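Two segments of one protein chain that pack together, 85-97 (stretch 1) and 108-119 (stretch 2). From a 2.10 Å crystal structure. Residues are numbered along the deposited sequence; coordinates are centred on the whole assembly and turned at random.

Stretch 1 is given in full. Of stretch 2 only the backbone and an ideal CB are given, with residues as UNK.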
# COMPACT_ATOMS: atom_id res chain seq x y z
N ASP A 85 15.91 7.73 -2.64
CA ASP A 85 15.74 9.16 -2.37
C ASP A 85 14.44 9.36 -1.59
O ASP A 85 13.46 9.94 -2.07
CB ASP A 85 15.75 9.95 -3.67
CG ASP A 85 15.71 11.45 -3.44
OD1 ASP A 85 15.70 11.87 -2.27
OD2 ASP A 85 15.68 12.21 -4.43
N PHE A 86 14.45 8.87 -0.35
CA PHE A 86 13.26 8.94 0.49
C PHE A 86 12.87 10.38 0.78
O PHE A 86 11.67 10.69 0.89
CB PHE A 86 13.49 8.17 1.79
CG PHE A 86 13.74 6.70 1.58
CD1 PHE A 86 12.69 5.80 1.54
CD2 PHE A 86 15.03 6.22 1.43
CE1 PHE A 86 12.91 4.45 1.34
CE2 PHE A 86 15.26 4.87 1.24
CZ PHE A 86 14.20 3.99 1.19
N ALA A 87 13.85 11.27 0.92
CA ALA A 87 13.53 12.68 1.16
C ALA A 87 12.83 13.29 -0.05
O ALA A 87 11.83 14.00 0.10
CB ALA A 87 14.81 13.45 1.48
N GLY A 88 13.34 13.01 -1.25
CA GLY A 88 12.67 13.49 -2.45
C GLY A 88 11.29 12.87 -2.63
O GLY A 88 10.37 13.52 -3.12
N ALA A 89 11.14 11.61 -2.23
CA ALA A 89 9.84 10.94 -2.34
C ALA A 89 8.82 11.59 -1.42
O ALA A 89 7.69 11.89 -1.83
CB ALA A 89 9.99 9.45 -2.03
N GLN A 90 9.20 11.81 -0.15
CA GLN A 90 8.30 12.48 0.79
C GLN A 90 7.87 13.84 0.26
O GLN A 90 6.70 14.22 0.38
CB GLN A 90 8.98 12.62 2.15
CG GLN A 90 9.27 11.31 2.86
CD GLN A 90 8.03 10.70 3.50
OE1 GLN A 90 6.91 10.90 3.02
NE2 GLN A 90 8.23 9.97 4.59
N ASN A 91 8.81 14.60 -0.31
CA ASN A 91 8.48 15.92 -0.82
C ASN A 91 7.44 15.85 -1.94
O ASN A 91 6.51 16.66 -1.99
CB ASN A 91 9.74 16.62 -1.33
CG ASN A 91 10.73 16.91 -0.21
OD1 ASN A 91 10.36 17.05 0.95
ND2 ASN A 91 12.01 17.01 -0.57
N LEU A 92 7.59 14.87 -2.84
CA LEU A 92 6.62 14.73 -3.93
C LEU A 92 5.28 14.23 -3.41
O LEU A 92 4.22 14.72 -3.83
CB LEU A 92 7.17 13.79 -5.00
CG LEU A 92 8.44 14.24 -5.73
CD1 LEU A 92 8.87 13.19 -6.74
CD2 LEU A 92 8.24 15.59 -6.42
N LEU A 93 5.30 13.25 -2.50
CA LEU A 93 4.05 12.73 -1.94
C LEU A 93 3.24 13.84 -1.29
O LEU A 93 2.01 13.86 -1.40
CB LEU A 93 4.36 11.62 -0.93
CG LEU A 93 4.64 10.24 -1.51
CD1 LEU A 93 5.26 9.33 -0.45
CD2 LEU A 93 3.37 9.61 -2.06
N ALA A 94 3.90 14.76 -0.59
CA ALA A 94 3.19 15.83 0.11
C ALA A 94 2.44 16.75 -0.85
O ALA A 94 1.51 17.44 -0.43
CB ALA A 94 4.16 16.65 0.95
N LYS A 95 2.82 16.76 -2.13
CA LYS A 95 2.19 17.61 -3.12
C LYS A 95 1.07 16.92 -3.88
O LYS A 95 0.56 17.48 -4.86
CB LYS A 95 3.25 18.11 -4.11
CG LYS A 95 4.33 18.97 -3.48
CD LYS A 95 5.62 18.88 -4.27
CE LYS A 95 6.67 19.85 -3.74
NZ LYS A 95 7.93 19.76 -4.53
N ILE A 96 0.68 15.72 -3.47
CA ILE A 96 -0.33 14.93 -4.17
C ILE A 96 -1.58 14.86 -3.30
O ILE A 96 -1.50 14.62 -2.09
CB ILE A 96 0.19 13.52 -4.50
CG1 ILE A 96 1.39 13.62 -5.45
CG2 ILE A 96 -0.93 12.67 -5.13
CD1 ILE A 96 2.08 12.29 -5.72
N THR A 97 -2.74 15.06 -3.92
CA THR A 97 -4.02 14.93 -3.25
C THR A 97 -4.58 13.54 -3.53
O THR A 97 -4.94 13.26 -4.68
CB THR A 97 -4.99 16.01 -3.72
OG1 THR A 97 -4.41 17.30 -3.52
CG2 THR A 97 -6.31 15.93 -2.95
N UNK A 108 -1.37 2.57 -4.78
CA UNK A 108 0.05 2.80 -4.96
C UNK A 108 0.52 4.04 -4.21
O UNK A 108 1.65 4.08 -3.72
CB UNK A 108 0.38 2.93 -6.45
N UNK A 109 -0.33 5.07 -4.12
CA UNK A 109 -0.01 6.23 -3.30
C UNK A 109 0.27 5.82 -1.86
O UNK A 109 1.29 6.21 -1.28
CB UNK A 109 -1.15 7.25 -3.35
N UNK A 110 -0.62 5.02 -1.28
CA UNK A 110 -0.42 4.59 0.10
C UNK A 110 0.75 3.62 0.22
O UNK A 110 1.45 3.63 1.24
CB UNK A 110 -1.69 3.94 0.64
N UNK A 111 0.98 2.78 -0.79
CA UNK A 111 2.16 1.92 -0.76
C UNK A 111 3.43 2.76 -0.73
O UNK A 111 4.40 2.40 -0.06
CB UNK A 111 2.17 0.98 -1.97
N UNK A 112 3.45 3.87 -1.46
CA UNK A 112 4.60 4.77 -1.42
C UNK A 112 4.79 5.34 -0.02
O UNK A 112 5.93 5.47 0.45
CB UNK A 112 4.43 5.90 -2.43
N UNK A 113 3.70 5.69 0.65
CA UNK A 113 3.82 6.18 2.02
C UNK A 113 4.28 5.07 2.96
O UNK A 113 5.10 5.30 3.85
CB UNK A 113 2.49 6.76 2.50
N UNK A 114 3.77 3.85 2.76
CA UNK A 114 4.23 2.71 3.55
C UNK A 114 5.72 2.49 3.33
O UNK A 114 6.50 2.34 4.28
CB UNK A 114 3.44 1.45 3.19
N UNK A 115 6.14 2.45 2.06
CA UNK A 115 7.56 2.27 1.75
C UNK A 115 8.41 3.38 2.35
O UNK A 115 9.55 3.13 2.76
CB UNK A 115 7.77 2.22 0.24
N UNK A 116 7.88 4.60 2.40
CA UNK A 116 8.66 5.72 2.92
C UNK A 116 8.97 5.56 4.41
O UNK A 116 9.97 6.11 4.89
CB UNK A 116 7.91 7.03 2.68
N UNK A 117 8.14 4.82 5.14
CA UNK A 117 8.36 4.61 6.56
C UNK A 117 9.39 3.52 6.84
O UNK A 117 9.97 3.50 7.93
CB UNK A 117 7.04 4.26 7.24
N UNK A 118 9.62 2.62 5.89
CA UNK A 118 10.59 1.54 6.04
C UNK A 118 10.29 0.70 7.29
O UNK A 118 11.15 0.49 8.14
CB UNK A 118 12.01 2.11 6.11
N UNK A 119 9.05 0.23 7.38
CA UNK A 119 8.66 -0.66 8.46
C UNK A 119 8.85 -0.08 9.85
O UNK A 119 8.84 -0.83 10.83
CB UNK A 119 9.45 -1.96 8.35

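Stretch 2 opens inside a helix that began earlier in the chain and continues through most of the stretch, crossing the helix of stretch 1 at 145° between N-to-C directions, with the axes 10.3 Å apart at closest approach. Position 108 has nothing of stretch 1 within reach of its CB, so almost any helix-tolerant residue would do; it is Arg 108, whose guanidinium is hydrogen-bonded elsewhere in the structure.

At position 109 the CA-to-CB bond points sideways, and the ideal CB lies 5.3 Å from Leu 93 CD2. A long side chain could still reach Leu 93 and Ile 96; leucine, methionine or an aromatic would suit, and the carbonyls of Leu 93 and Ile 96 offer acceptors to a polar tip. The residue is Tyr 109. With chi1 t, its ring comes near both aliphatic side chains: CD1 is 3.8 Å from Leu 93 CD2 and 4.2 Å from Ile 96 CG2. Its OH donates to a water O at 2.7 Å, which in turn donates to Leu 93 O (2.9 Å) and Ile 96 O (2.7 Å), tying the hydroxyl indirectly to the turn.

Positions 110, 111 and 114 have no part of stretch 1 near their CB and leave the choice wide. They are Trp 110, Gln 111 and Ile 114.

Position 112 points toward stretch 1, its ideal CB already 3.9 Å from Leu 93 CD2. A small apolar residue fits without further reach, and Ala 112 meets the leucine methyl with its own.

At 113 the bond points sideways, 4.8 Å from ideal CB to Leu 93 CD1. A chain with an aliphatic stem and a polar end would suit; Lys 113 lays CG 4.2 Å from Leu 93 CD1.

Position 115 points sideways with no close neighbour, so a polar residue is reasonable. Asp 115 stays clear of stretch 1; its OD1 accepts from Gln 111 NE2 at 2.9 Å.

Position 116 is tight: its ideal CB is 3.5 Å from Gln 90 NE2. Glycine, alanine or serine are the natural candidates. Ala 116 fills the place with one methyl.

Position 117 points away and favours no particular type; it is Ser 117. Position 118 has positive phi, which suits glycine, asparagine or aspartate, yet its CB points toward Phe 86, rewarding a longer chain. Gln 118, poorly ordered, places its amide over one face of that ring. Position 119, again with positive phi and out of reach of stretch 1, favours glycine, and is Gly 119.

Stretch 2 (108-119) RYWQAKIDASQG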
# COMPACT_ATOMS: atom_id res chain seq x y z
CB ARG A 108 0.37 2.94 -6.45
CG ARG A 108 0.27 1.63 -7.23
CD ARG A 108 0.15 1.90 -8.72
NE ARG A 108 1.26 2.70 -9.23
CZ ARG A 108 1.23 3.38 -10.37
NH1 ARG A 108 0.14 3.38 -11.12
NH2 ARG A 108 2.29 4.08 -10.75
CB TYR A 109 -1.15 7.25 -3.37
CG TYR A 109 -1.09 8.31 -2.29
CD1 TYR A 109 -0.38 9.48 -2.49
CD2 TYR A 109 -1.75 8.13 -1.08
CE1 TYR A 109 -0.32 10.45 -1.50
CE2 TYR A 109 -1.69 9.09 -0.09
CZ TYR A 109 -0.97 10.25 -0.31
OH TYR A 109 -0.92 11.22 0.67
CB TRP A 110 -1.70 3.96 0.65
CG TRP A 110 -2.80 4.95 0.81
CD1 TRP A 110 -3.95 5.03 0.09
CD2 TRP A 110 -2.85 6.03 1.76
NE1 TRP A 110 -4.72 6.08 0.53
CE2 TRP A 110 -4.06 6.71 1.55
CE3 TRP A 110 -1.98 6.48 2.76
CZ2 TRP A 110 -4.44 7.82 2.31
CZ3 TRP A 110 -2.36 7.58 3.51
CH2 TRP A 110 -3.57 8.24 3.29
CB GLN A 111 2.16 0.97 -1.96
CG GLN A 111 3.24 -0.10 -1.88
CD GLN A 111 3.02 -1.07 -0.73
OE1 GLN A 111 1.91 -1.55 -0.52
NE2 GLN A 111 4.08 -1.35 0.02
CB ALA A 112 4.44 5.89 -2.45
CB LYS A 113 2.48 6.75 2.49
CG LYS A 113 1.96 7.89 1.63
CD LYS A 113 1.12 8.87 2.42
CE LYS A 113 1.98 9.80 3.26
NZ LYS A 113 1.17 10.84 3.96
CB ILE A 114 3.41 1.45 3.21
CG1 ILE A 114 1.96 1.64 3.65
CG2 ILE A 114 4.01 0.21 3.88
CD1 ILE A 114 1.00 0.63 3.04
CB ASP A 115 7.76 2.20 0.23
CG ASP A 115 7.07 1.00 -0.40
OD1 ASP A 115 6.60 0.12 0.35
OD2 ASP A 115 7.00 0.94 -1.65
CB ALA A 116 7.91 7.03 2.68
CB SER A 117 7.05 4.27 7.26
OG SER A 117 6.17 5.39 7.26
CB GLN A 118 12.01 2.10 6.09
CG GLN A 118 12.41 2.91 4.87
CD GLN A 118 12.94 4.29 5.22
OE1 GLN A 118 12.41 4.96 6.11
NE2 GLN A 118 13.99 4.72 4.53
O HOH W 1 -0.37 13.77 0.19
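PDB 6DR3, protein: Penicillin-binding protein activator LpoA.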